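Local coordinates for protein Glp_546_48378_50642 (Giardia intestinalis, PDB 2QVW) that cleaves double-stranded RNA in the RNA interference pathway, releasing siRNA duplexes of 21 to 23 base pairs, at residues Q335-L339 / L673-T679; P289-R293 / S414-N420; R680-A685 / Q751-D755; L29-P33 / I294-F300; S621-P625 / A742-H747. All blocks are in the same frame, centred on the assembly; numbering follows the deposited sequence.

Interaction 1: Q335-L339 / L673-T679; sequences QRLEL and LTEGALT
L339 (t,p), Q335 and R336 (chi1 p, chi2 t) make up the face that Q335-L339, a turn inside helix 330-356, presents to L673-T679, where the extended residues L673 and T674 lead into helix 675-684. Q335 packs on T674 and E675. L339 CD2 lies 3.5 Å from both E675 CA and L678 CB, and L339 CD1 is 3.6 Å from T679 OG1. R336 runs along L678 (m,t), its CB 4.1 Å from L678 CD1, and donates from NE to L673 O at 2.8 Å; its NH2 is bonded to H667 O. The two helix axes approach to 9.9 Å at 39°, with R336 and E675 CA atoms 5.6 Å apart. This packing joins the two RNase III domains, which pair as an intramolecular dimer. E338, probably a manganese ligand of the first domain, takes no direct part; its CA-to-CB bond points sideways and its carboxylate lies beside D406 and E409. T679 (chi1 m) donates from OG1 to E675 O at 2.8 Å.

Interaction 2: P289-R293 / S414-N420; sequences PDCGR and SIFTGPN
P289-R293 runs irregularly ahead of helix 295-306, and S414-N420 is the C-terminal turn of helix 404-417 unwinding through G418 and P419. C291 and I415 CA atoms come within 4.5 Å, those of G292 and P419 within 5.3 Å. G292 has phi 113°, psi -28°, and a CB would collide with P419 CG and N420 ND2. D290 (chi1 t) closes an Asx turn, OD2 accepting from G292 N at 3.2 Å. R293 extends m,t,t and its guanidinium meets the helix end: NH1 donates to S414 O at 2.9 Å, NH2 to T417 OG1 at 2.9 Å and to S414 O at 3.3 Å, with G418 CA over one face. R293 NH1 also donates to C291 SG at 3.4 Å. I415 (m,m) brings CD1 to 3.0 Å from D290 O. At this last turn of an RNase III domain helix, G418 N, the i+4 amide of S414, bonds instead to I415 O (3.0 Å), and R293 donates to S414 O in its place.

Interaction 3: R680-A685 / Q751-D755; sequences RMRQSA and QVVAD
Apolar packing fills the middle of this contact between R680-A685, the last turns of helix 675-684, and Q751-D755, extended at V752-A754 beyond helix 737-748. M681 (m,t,p) and V752 (chi1 p) meet with M681 CB 3.5 Å from V752 CG2, and M681 CE reaches to 4.3 Å from A754 CA. A685 CB sits 4.3 Å from V752 CB, where the two backbones are nearest, the CA atoms of A685 and V752 being 4.8 Å apart. The hydrogen bonding centres on S684, with chi1 at 93°: its OG accepts from V753 N at 3.0 Å and donates to M681 O at 2.7 Å. At the periphery R680 and D755 form a salt bridge, with a weak hydrogen bond from R680 NE to D755 OD2 at 3.3 Å; the positions of R680 NH2 and D755 OD1 are less certain. R682 turns from the tail to a salt bridge with E686. The C-terminal tail thus lies along a helix of the second RNase III domain.

Interaction 4: L29-P33 / I294-F300; sequences LGTLP and IGGERYF
The loop L29-P33, between strands 18-25 and 35-37, passes alongside the first turns of helix 295-306, with CA separations of 4.0 Å for L29 and G295 and 4.9 Å for L32 and G296. I294 is extended (phi -151°, psi 165°), and its p,p side chain puts CD1 4.1 Å from G30 N. G295 follows at phi 62°, psi -130°; a CB on it would strike L29 CA. G296 settles into helical angles and donates a weak hydrogen bond from N to L29 O at 3.3 Å. G296 CA lies 3.6 Å from T31 O and 4.5 Å from L32 CD2, a gap too small for any side chain. G30 also has a positive phi (39°, psi -135°). E297 (m,t) lays CG 3.6 Å from T31 OG1, with T31 in chi1 p. R298 is out of reach of this loop and forms a salt bridge with D285. Y299 (chi1 t) offers its ring edge to P33, CD2 lying 4.1 Å from P33 CG, while its hydroxyl bonds to T98. F300 (chi1 t) adds CB at 4.4 Å from P33 CB before its ring leads off to H330 and V333 of helix 330-356 in the first RNase III domain. The contact joins the N-terminal domain to helix 295-306 by close backbone packing permitted by adjacent glycines, with proline-aromatic contact beyond and one weak hydrogen bond.

Interaction 5: S621-P625 / A742-H747; sequences SLAVP and AFVREH
V624 buries the most surface, ahead of F743, H747 and L622, which are nearly equal. The loop S621-P625, after helix 611-620, lies against one side of A742-H747 in helix 737-748, which widens into a pi-type turn at 744-747; the nearest CA atoms, of V624 and F743, are 6.4 Å apart. V624 is extended (phi -138°, psi 132°) with chi1 t, setting CG1 3.8 Å from A742 CB and CG2 4.0 Å from F743 N. F743 (chi1 t) reaches forward so that CE1 meets CD2 of L622 (m,t) at 3.8 Å. H747 (chi1 m, chi2 -56°) donates from NE2 to L622 O at 3.0 Å, in the plane of its ring, and its CE1 is 3.8 Å from A623 CB. A623 adopts left-handed backbone angles (phi 50°, psi 22°), turning the loop between L622 and V624. A short loop is thereby held on the C-terminal helix of the all-helical second RNase III domain, with V744 on the other side of that helix packing on helix 648-669.

All five contacts are partly buried, but their positions and chemistry differ. C291, S414 and I415 are buried in interaction 2, whereas R680, V753 and A754 of interaction 3 are exposed. Interactions 2 and 4, nearest the chain centre, share the connection running into helix 295-306: R298 of interaction 4 bonds to P289 O of interaction 2. Interaction 1 joins the two RNase III domains and touches interaction 2 through L337, packed on T417 and S414. Interactions 1 and 3 both use helix 675-684, while interactions 3 and 5 use neighbouring parts of the C-terminal end. Arginine donation to backbone carbonyls marks interactions 1 and 2, histidine donation interaction 5, glycine-based backbone packing interaction 4, and apolar packing with a serine-backbone hydrogen bond interaction 3.

Interaction 1: Q335-L339 / L673-T679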
# COMPACT_ATOMS: atom_id res chain seq x y z
N GLN A 335 8.96 4.33 -3.60
CA GLN A 335 10.12 4.97 -3.02
C GLN A 335 10.08 4.95 -1.49
O GLN A 335 11.04 4.53 -0.85
CB GLN A 335 10.19 6.41 -3.51
CG GLN A 335 11.60 6.90 -3.76
CD GLN A 335 11.64 8.36 -4.19
OE1 GLN A 335 10.95 8.78 -5.13
NE2 GLN A 335 12.47 9.16 -3.50
N ARG A 336 8.97 5.39 -0.90
CA ARG A 336 8.85 5.44 0.56
C ARG A 336 8.39 4.16 1.26
O ARG A 336 8.17 4.16 2.47
CB ARG A 336 7.96 6.61 0.96
CG ARG A 336 6.63 6.69 0.23
CD ARG A 336 6.19 8.14 0.11
NE ARG A 336 6.17 8.81 1.40
CZ ARG A 336 5.26 8.57 2.34
NH1 ARG A 336 4.30 7.70 2.12
NH2 ARG A 336 5.32 9.20 3.50
N LEU A 337 8.24 3.07 0.51
CA LEU A 337 7.83 1.80 1.11
C LEU A 337 9.08 0.93 1.18
O LEU A 337 9.21 0.09 2.06
CB LEU A 337 6.75 1.12 0.26
CG LEU A 337 5.35 1.71 0.31
CD1 LEU A 337 4.41 0.90 -0.56
CD2 LEU A 337 4.85 1.72 1.75
N GLU A 338 9.99 1.15 0.24
CA GLU A 338 11.25 0.42 0.19
C GLU A 338 12.10 0.94 1.34
O GLU A 338 12.64 0.18 2.14
CB GLU A 338 11.96 0.68 -1.14
CG GLU A 338 13.40 0.19 -1.15
CD GLU A 338 14.19 0.75 -2.31
OE1 GLU A 338 15.42 0.54 -2.35
OE2 GLU A 338 13.58 1.41 -3.17
N LEU A 339 12.21 2.26 1.40
CA LEU A 339 12.97 2.94 2.43
C LEU A 339 12.56 2.38 3.78
O LEU A 339 13.40 2.08 4.63
CB LEU A 339 12.69 4.45 2.38
CG LEU A 339 13.35 5.40 3.38
CD1 LEU A 339 14.85 5.29 3.27
CD2 LEU A 339 12.91 6.83 3.09
N LEU A 673 6.35 13.43 1.51
CA LEU A 673 7.79 13.44 1.32
C LEU A 673 8.31 12.11 0.76
O LEU A 673 7.63 11.08 0.83
CB LEU A 673 8.48 13.77 2.64
CG LEU A 673 8.12 15.14 3.21
CD1 LEU A 673 8.87 15.40 4.50
CD2 LEU A 673 8.48 16.21 2.20
N THR A 674 9.52 12.13 0.20
CA THR A 674 10.11 10.94 -0.38
C THR A 674 11.34 10.45 0.37
O THR A 674 11.63 10.90 1.47
CB THR A 674 10.52 11.17 -1.84
OG1 THR A 674 11.31 12.37 -1.92
CG2 THR A 674 9.29 11.31 -2.73
N GLU A 675 12.06 9.52 -0.26
CA GLU A 675 13.27 8.93 0.31
C GLU A 675 14.22 9.95 0.93
O GLU A 675 14.34 10.03 2.15
CB GLU A 675 14.02 8.15 -0.77
CG GLU A 675 15.29 7.51 -0.24
CD GLU A 675 16.18 6.98 -1.35
OE1 GLU A 675 15.66 6.39 -2.32
OE2 GLU A 675 17.42 7.14 -1.24
N GLY A 676 14.91 10.71 0.08
CA GLY A 676 15.85 11.71 0.54
C GLY A 676 15.37 12.47 1.77
O GLY A 676 15.98 12.38 2.84
N ALA A 677 14.28 13.21 1.61
CA ALA A 677 13.74 13.97 2.73
C ALA A 677 13.72 13.07 3.96
O ALA A 677 14.41 13.32 4.95
CB ALA A 677 12.33 14.44 2.40
N LEU A 678 12.95 12.00 3.87
CA LEU A 678 12.80 11.04 4.96
C LEU A 678 14.12 10.51 5.47
O LEU A 678 14.27 10.24 6.65
CB LEU A 678 11.91 9.88 4.53
CG LEU A 678 10.47 10.25 4.18
CD1 LEU A 678 9.71 9.01 3.80
CD2 LEU A 678 9.79 10.94 5.36
N THR A 679 15.08 10.33 4.57
CA THR A 679 16.37 9.81 4.97
C THR A 679 17.09 10.85 5.81
O THR A 679 17.31 10.66 7.00
CB THR A 679 17.25 9.45 3.76
OG1 THR A 679 16.57 8.49 2.94
CG2 THR A 679 18.56 8.87 4.21

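Interaction 2: P289-R293 / S414-N420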
# COMPACT_ATOMS: atom_id res chain seq x y z
N PRO A 289 3.25 -10.91 -3.52
CA PRO A 289 3.23 -11.12 -2.07
C PRO A 289 1.98 -10.50 -1.45
O PRO A 289 1.72 -9.30 -1.62
CB PRO A 289 4.50 -10.42 -1.61
CG PRO A 289 5.43 -10.74 -2.73
CD PRO A 289 4.60 -10.52 -3.97
N ASP A 290 1.19 -11.32 -0.75
CA ASP A 290 -0.04 -10.83 -0.14
C ASP A 290 0.27 -9.83 0.97
O ASP A 290 1.11 -10.08 1.83
CB ASP A 290 -0.85 -12.00 0.43
CG ASP A 290 -2.26 -11.59 0.81
OD1 ASP A 290 -2.93 -12.38 1.52
OD2 ASP A 290 -2.71 -10.48 0.42
N CYS A 291 -0.42 -8.69 0.93
CA CYS A 291 -0.23 -7.61 1.90
C CYS A 291 -1.37 -7.53 2.92
O CYS A 291 -1.20 -6.97 4.00
CB CYS A 291 -0.16 -6.27 1.17
SG CYS A 291 -1.66 -5.89 0.26
N GLY A 292 -2.51 -8.08 2.55
CA GLY A 292 -3.66 -8.06 3.43
C GLY A 292 -4.76 -7.20 2.86
O GLY A 292 -5.95 -7.42 3.12
N ARG A 293 -4.35 -6.22 2.06
CA ARG A 293 -5.29 -5.30 1.43
C ARG A 293 -6.17 -6.03 0.41
O ARG A 293 -5.87 -7.16 0.01
CB ARG A 293 -4.53 -4.19 0.71
CG ARG A 293 -3.51 -3.46 1.56
CD ARG A 293 -2.86 -2.34 0.77
NE ARG A 293 -2.00 -1.51 1.60
CZ ARG A 293 -0.82 -1.90 2.06
NH1 ARG A 293 -0.35 -3.10 1.77
NH2 ARG A 293 -0.11 -1.09 2.84
N SER A 414 5.53 -2.70 2.36
CA SER A 414 4.10 -2.73 2.04
C SER A 414 3.29 -3.69 2.93
O SER A 414 2.14 -3.42 3.25
CB SER A 414 3.88 -3.09 0.56
OG SER A 414 2.53 -2.87 0.16
N ILE A 415 3.89 -4.82 3.29
CA ILE A 415 3.23 -5.80 4.14
C ILE A 415 2.98 -5.12 5.49
O ILE A 415 1.89 -5.21 6.06
CB ILE A 415 4.15 -7.02 4.42
CG1 ILE A 415 4.59 -7.68 3.11
CG2 ILE A 415 3.43 -7.99 5.35
CD1 ILE A 415 3.53 -8.49 2.41
N PHE A 416 4.02 -4.45 5.97
CA PHE A 416 4.01 -3.75 7.24
C PHE A 416 2.89 -2.73 7.36
O PHE A 416 2.20 -2.67 8.38
CB PHE A 416 5.35 -3.06 7.44
CG PHE A 416 5.61 -2.62 8.84
CD1 PHE A 416 5.91 -3.54 9.83
CD2 PHE A 416 5.58 -1.27 9.17
CE1 PHE A 416 6.17 -3.12 11.13
CE2 PHE A 416 5.84 -0.85 10.47
CZ PHE A 416 6.13 -1.77 11.45
N THR A 417 2.70 -1.92 6.32
CA THR A 417 1.66 -0.91 6.33
C THR A 417 0.29 -1.48 5.97
O THR A 417 -0.71 -0.78 6.00
CB THR A 417 1.97 0.23 5.36
OG1 THR A 417 2.35 -0.31 4.09
CG2 THR A 417 3.11 1.09 5.90
N GLY A 418 0.26 -2.76 5.61
CA GLY A 418 -1.01 -3.38 5.28
C GLY A 418 -1.62 -3.88 6.57
O GLY A 418 -1.01 -3.73 7.63
N PRO A 419 -2.82 -4.48 6.54
CA PRO A 419 -3.44 -4.97 7.77
C PRO A 419 -2.74 -6.16 8.42
O PRO A 419 -3.08 -6.54 9.54
CB PRO A 419 -4.86 -5.29 7.32
CG PRO A 419 -4.69 -5.71 5.92
CD PRO A 419 -3.71 -4.69 5.39
N ASN A 420 -1.78 -6.76 7.73
CA ASN A 420 -1.05 -7.91 8.27
C ASN A 420 0.15 -7.49 9.10
O ASN A 420 0.61 -8.24 9.96
CB ASN A 420 -0.58 -8.83 7.14
CG ASN A 420 -1.73 -9.44 6.38
OD1 ASN A 420 -2.77 -9.78 6.97
ND2 ASN A 420 -1.56 -9.61 5.07

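Interaction 3: R680-A685 / Q751-D755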
# COMPACT_ATOMS: atom_id res chain seq x y z
N ARG A 680 17.45 11.96 5.17
CA ARG A 680 18.16 13.04 5.84
C ARG A 680 17.55 13.41 7.19
O ARG A 680 18.26 13.70 8.15
CB ARG A 680 18.18 14.27 4.93
CG ARG A 680 19.25 14.21 3.83
CD ARG A 680 18.66 14.44 2.45
NE ARG A 680 18.06 15.76 2.28
CZ ARG A 680 17.22 16.07 1.30
NH1 ARG A 680 16.88 15.16 0.40
NH2 ARG A 680 16.71 17.29 1.21
N MET A 681 16.22 13.37 7.27
CA MET A 681 15.53 13.71 8.50
C MET A 681 15.80 12.75 9.65
O MET A 681 16.24 13.17 10.71
CB MET A 681 14.03 13.77 8.25
CG MET A 681 13.63 14.88 7.33
SD MET A 681 11.87 15.04 7.25
CE MET A 681 11.56 16.12 8.61
N ARG A 682 15.55 11.46 9.44
CA ARG A 682 15.78 10.50 10.51
C ARG A 682 17.25 10.35 10.85
O ARG A 682 17.61 10.23 12.02
CB ARG A 682 15.20 9.14 10.15
CG ARG A 682 15.90 8.49 9.01
CD ARG A 682 15.41 7.07 8.77
NE ARG A 682 16.32 6.36 7.87
CZ ARG A 682 17.61 6.18 8.13
NH1 ARG A 682 18.13 6.65 9.26
NH2 ARG A 682 18.38 5.55 7.26
N GLN A 683 18.11 10.35 9.85
CA GLN A 683 19.54 10.23 10.12
C GLN A 683 20.00 11.39 11.00
O GLN A 683 20.96 11.25 11.76
CB GLN A 683 20.34 10.29 8.83
CG GLN A 683 19.95 9.27 7.81
CD GLN A 683 20.75 9.42 6.55
OE1 GLN A 683 20.86 10.52 5.99
NE2 GLN A 683 21.32 8.32 6.07
N SER A 684 19.32 12.52 10.87
CA SER A 684 19.66 13.69 11.65
C SER A 684 19.54 13.41 13.14
O SER A 684 20.38 13.86 13.92
CB SER A 684 18.75 14.85 11.30
OG SER A 684 17.64 14.89 12.18
N ALA A 685 18.51 12.68 13.53
CA ALA A 685 18.29 12.37 14.94
C ALA A 685 18.90 11.04 15.39
O ALA A 685 18.58 10.55 16.47
CB ALA A 685 16.80 12.39 15.24
N GLN A 751 13.90 15.52 18.00
CA GLN A 751 15.22 15.95 17.56
C GLN A 751 15.45 15.97 16.06
O GLN A 751 16.46 16.48 15.60
CB GLN A 751 16.30 15.09 18.21
CG GLN A 751 16.27 15.11 19.72
CD GLN A 751 16.23 16.52 20.27
OE1 GLN A 751 17.06 17.36 19.92
NE2 GLN A 751 15.25 16.79 21.13
N VAL A 752 14.53 15.39 15.29
CA VAL A 752 14.69 15.37 13.85
C VAL A 752 14.64 16.79 13.29
O VAL A 752 13.64 17.48 13.42
CB VAL A 752 13.61 14.49 13.16
CG1 VAL A 752 12.23 14.98 13.52
CG2 VAL A 752 13.81 14.50 11.66
N VAL A 753 15.74 17.22 12.67
CA VAL A 753 15.81 18.55 12.09
C VAL A 753 15.20 18.56 10.69
O VAL A 753 15.44 17.66 9.88
CB VAL A 753 17.26 19.05 12.02
CG1 VAL A 753 18.10 18.07 11.24
CG2 VAL A 753 17.31 20.42 11.39
N ALA A 754 14.42 19.59 10.40
CA ALA A 754 13.75 19.73 9.12
C ALA A 754 14.67 20.17 7.98
O ALA A 754 15.47 21.11 8.12
CB ALA A 754 12.59 20.72 9.26
N ASP A 755 14.55 19.49 6.84
CA ASP A 755 15.36 19.80 5.67
C ASP A 755 15.34 21.29 5.34
O ASP A 755 16.39 21.90 5.17
CB ASP A 755 14.84 19.02 4.46
CG ASP A 755 15.79 17.93 4.02
OD1 ASP A 755 15.40 17.16 3.13
OD2 ASP A 755 16.91 17.87 4.56

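Interaction 4: L29-P33 / I294-F300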
# COMPACT_ATOMS: atom_id res chain seq x y z
N LEU A 29 -15.08 -3.05 -2.54
CA LEU A 29 -13.75 -2.73 -3.05
C LEU A 29 -13.08 -1.70 -2.14
O LEU A 29 -12.44 -0.76 -2.62
CB LEU A 29 -13.84 -2.16 -4.47
CG LEU A 29 -14.58 -2.99 -5.52
CD1 LEU A 29 -14.66 -2.21 -6.81
CD2 LEU A 29 -13.87 -4.32 -5.73
N GLY A 30 -13.24 -1.87 -0.83
CA GLY A 30 -12.68 -0.94 0.13
C GLY A 30 -12.79 0.49 -0.35
O GLY A 30 -13.84 0.92 -0.83
N THR A 31 -11.71 1.24 -0.21
CA THR A 31 -11.69 2.62 -0.67
C THR A 31 -11.15 2.58 -2.09
O THR A 31 -10.35 1.69 -2.42
CB THR A 31 -10.76 3.48 0.20
OG1 THR A 31 -9.42 3.03 0.02
CG2 THR A 31 -11.14 3.35 1.66
N LEU A 32 -11.59 3.51 -2.92
CA LEU A 32 -11.15 3.57 -4.31
C LEU A 32 -10.15 4.70 -4.50
O LEU A 32 -10.45 5.84 -4.20
CB LEU A 32 -12.34 3.77 -5.25
CG LEU A 32 -13.42 2.69 -5.16
CD1 LEU A 32 -14.44 2.93 -6.24
CD2 LEU A 32 -12.82 1.30 -5.31
N PRO A 33 -8.96 4.37 -5.00
CA PRO A 33 -7.90 5.37 -5.24
C PRO A 33 -8.28 6.36 -6.35
O PRO A 33 -8.62 5.96 -7.46
CB PRO A 33 -6.70 4.50 -5.61
CG PRO A 33 -7.35 3.36 -6.33
CD PRO A 33 -8.52 3.03 -5.43
N ILE A 294 -7.27 -5.40 0.02
CA ILE A 294 -8.16 -5.98 -0.96
C ILE A 294 -8.86 -4.89 -1.74
O ILE A 294 -8.85 -3.72 -1.35
CB ILE A 294 -9.23 -6.87 -0.30
CG1 ILE A 294 -9.96 -6.08 0.80
CG2 ILE A 294 -8.59 -8.13 0.26
CD1 ILE A 294 -10.99 -5.09 0.29
N GLY A 295 -9.47 -5.28 -2.86
CA GLY A 295 -10.17 -4.31 -3.67
C GLY A 295 -9.28 -3.23 -4.23
O GLY A 295 -8.23 -3.51 -4.80
N GLY A 296 -9.70 -1.98 -4.06
CA GLY A 296 -8.95 -0.84 -4.57
C GLY A 296 -7.56 -0.64 -4.00
O GLY A 296 -6.65 -0.27 -4.74
N GLU A 297 -7.39 -0.86 -2.71
CA GLU A 297 -6.08 -0.68 -2.10
C GLU A 297 -5.10 -1.77 -2.54
O GLU A 297 -3.92 -1.51 -2.72
CB GLU A 297 -6.20 -0.63 -0.58
CG GLU A 297 -6.70 0.72 -0.05
CD GLU A 297 -6.87 0.75 1.47
OE1 GLU A 297 -7.75 0.03 1.98
OE2 GLU A 297 -6.13 1.50 2.15
N ARG A 298 -5.59 -2.99 -2.71
CA ARG A 298 -4.73 -4.08 -3.16
C ARG A 298 -4.28 -3.76 -4.59
O ARG A 298 -3.18 -4.14 -5.00
CB ARG A 298 -5.47 -5.41 -3.13
CG ARG A 298 -4.73 -6.57 -3.78
CD ARG A 298 -3.46 -6.95 -3.03
NE ARG A 298 -2.86 -8.18 -3.55
CZ ARG A 298 -1.67 -8.65 -3.19
NH1 ARG A 298 -0.93 -8.01 -2.31
NH2 ARG A 298 -1.21 -9.76 -3.73
N TYR A 299 -5.14 -3.08 -5.34
CA TYR A 299 -4.82 -2.70 -6.71
C TYR A 299 -3.64 -1.76 -6.69
O TYR A 299 -2.54 -2.14 -7.10
CB TYR A 299 -6.01 -2.01 -7.38
CG TYR A 299 -5.62 -1.15 -8.57
CD1 TYR A 299 -5.05 -1.72 -9.72
CD2 TYR A 299 -5.77 0.23 -8.53
CE1 TYR A 299 -4.65 -0.92 -10.78
CE2 TYR A 299 -5.37 1.02 -9.59
CZ TYR A 299 -4.81 0.44 -10.70
OH TYR A 299 -4.39 1.24 -11.73
N PHE A 300 -3.87 -0.54 -6.22
CA PHE A 300 -2.82 0.48 -6.16
C PHE A 300 -1.53 -0.07 -5.57
O PHE A 300 -0.44 0.33 -5.95
CB PHE A 300 -3.30 1.67 -5.33
CG PHE A 300 -2.24 2.71 -5.11
CD1 PHE A 300 -1.70 3.41 -6.18
CD2 PHE A 300 -1.77 2.98 -3.83
CE1 PHE A 300 -0.70 4.37 -5.98
CE2 PHE A 300 -0.77 3.93 -3.61
CZ PHE A 300 -0.23 4.62 -4.69

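Interaction 5: S621-P625 / A742-H747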
# COMPACT_ATOMS: atom_id res chain seq x y z
N SER A 621 11.55 7.51 34.60
CA SER A 621 11.86 8.65 33.76
C SER A 621 11.59 8.39 32.29
O SER A 621 12.31 8.88 31.42
CB SER A 621 13.33 9.04 33.93
OG SER A 621 13.67 9.22 35.30
N LEU A 622 10.55 7.62 32.00
CA LEU A 622 10.22 7.28 30.61
C LEU A 622 9.12 8.13 29.99
O LEU A 622 8.96 8.14 28.76
CB LEU A 622 9.85 5.80 30.50
CG LEU A 622 10.91 4.82 30.99
CD1 LEU A 622 10.47 3.39 30.72
CD2 LEU A 622 12.23 5.11 30.29
N ALA A 623 8.37 8.85 30.82
CA ALA A 623 7.29 9.70 30.33
C ALA A 623 6.39 8.91 29.39
O ALA A 623 5.69 9.49 28.55
CB ALA A 623 7.87 10.92 29.62
N VAL A 624 6.42 7.59 29.53
CA VAL A 624 5.63 6.70 28.69
C VAL A 624 4.99 5.56 29.48
O VAL A 624 5.66 4.89 30.27
CB VAL A 624 6.48 6.11 27.55
CG1 VAL A 624 5.71 5.00 26.85
CG2 VAL A 624 6.85 7.21 26.56
N PRO A 625 3.69 5.34 29.27
CA PRO A 625 2.90 4.30 29.93
C PRO A 625 3.17 2.90 29.39
O PRO A 625 2.62 2.49 28.37
CB PRO A 625 1.47 4.74 29.65
CG PRO A 625 1.59 5.29 28.26
CD PRO A 625 2.84 6.13 28.36
N ALA A 742 6.66 4.68 21.43
CA ALA A 742 6.21 5.94 22.03
C ALA A 742 7.42 6.63 22.64
O ALA A 742 7.51 7.86 22.66
CB ALA A 742 5.16 5.66 23.11
N PHE A 743 8.34 5.82 23.13
CA PHE A 743 9.57 6.29 23.72
C PHE A 743 10.31 7.11 22.68
O PHE A 743 10.81 8.20 22.95
CB PHE A 743 10.43 5.09 24.14
CG PHE A 743 11.72 5.47 24.82
CD1 PHE A 743 11.72 6.00 26.10
CD2 PHE A 743 12.93 5.28 24.17
CE1 PHE A 743 12.92 6.35 26.73
CE2 PHE A 743 14.13 5.62 24.79
CZ PHE A 743 14.12 6.16 26.07
N VAL A 744 10.35 6.57 21.46
CA VAL A 744 11.02 7.21 20.35
C VAL A 744 10.34 8.51 19.88
O VAL A 744 11.02 9.51 19.67
CB VAL A 744 11.13 6.23 19.15
CG1 VAL A 744 11.66 6.95 17.92
CG2 VAL A 744 12.04 5.09 19.51
N ARG A 745 9.02 8.49 19.73
CA ARG A 745 8.30 9.69 19.27
C ARG A 745 8.19 10.77 20.35
O ARG A 745 7.86 11.92 20.07
CB ARG A 745 6.89 9.33 18.79
CG ARG A 745 5.89 9.00 19.89
CD ARG A 745 4.52 9.55 19.53
NE ARG A 745 3.47 9.08 20.44
CZ ARG A 745 2.93 7.86 20.42
NH1 ARG A 745 3.33 6.96 19.53
NH2 ARG A 745 1.98 7.54 21.29
N GLU A 746 8.48 10.38 21.58
CA GLU A 746 8.41 11.32 22.69
C GLU A 746 9.73 11.99 22.95
O GLU A 746 9.79 13.19 23.19
CB GLU A 746 7.96 10.60 23.97
CG GLU A 746 6.46 10.44 24.09
CD GLU A 746 5.76 11.78 24.20
OE1 GLU A 746 6.08 12.53 25.14
OE2 GLU A 746 4.89 12.08 23.35
N HIS A 747 10.81 11.21 22.86
CA HIS A 747 12.14 11.74 23.13
C HIS A 747 13.03 12.00 21.93
O HIS A 747 13.70 13.04 21.85
CB HIS A 747 12.85 10.81 24.12
CG HIS A 747 12.00 10.42 25.29
ND1 HIS A 747 11.40 11.34 26.12
CD2 HIS A 747 11.61 9.20 25.74
CE1 HIS A 747 10.68 10.71 27.02
NE2 HIS A 747 10.79 9.41 26.82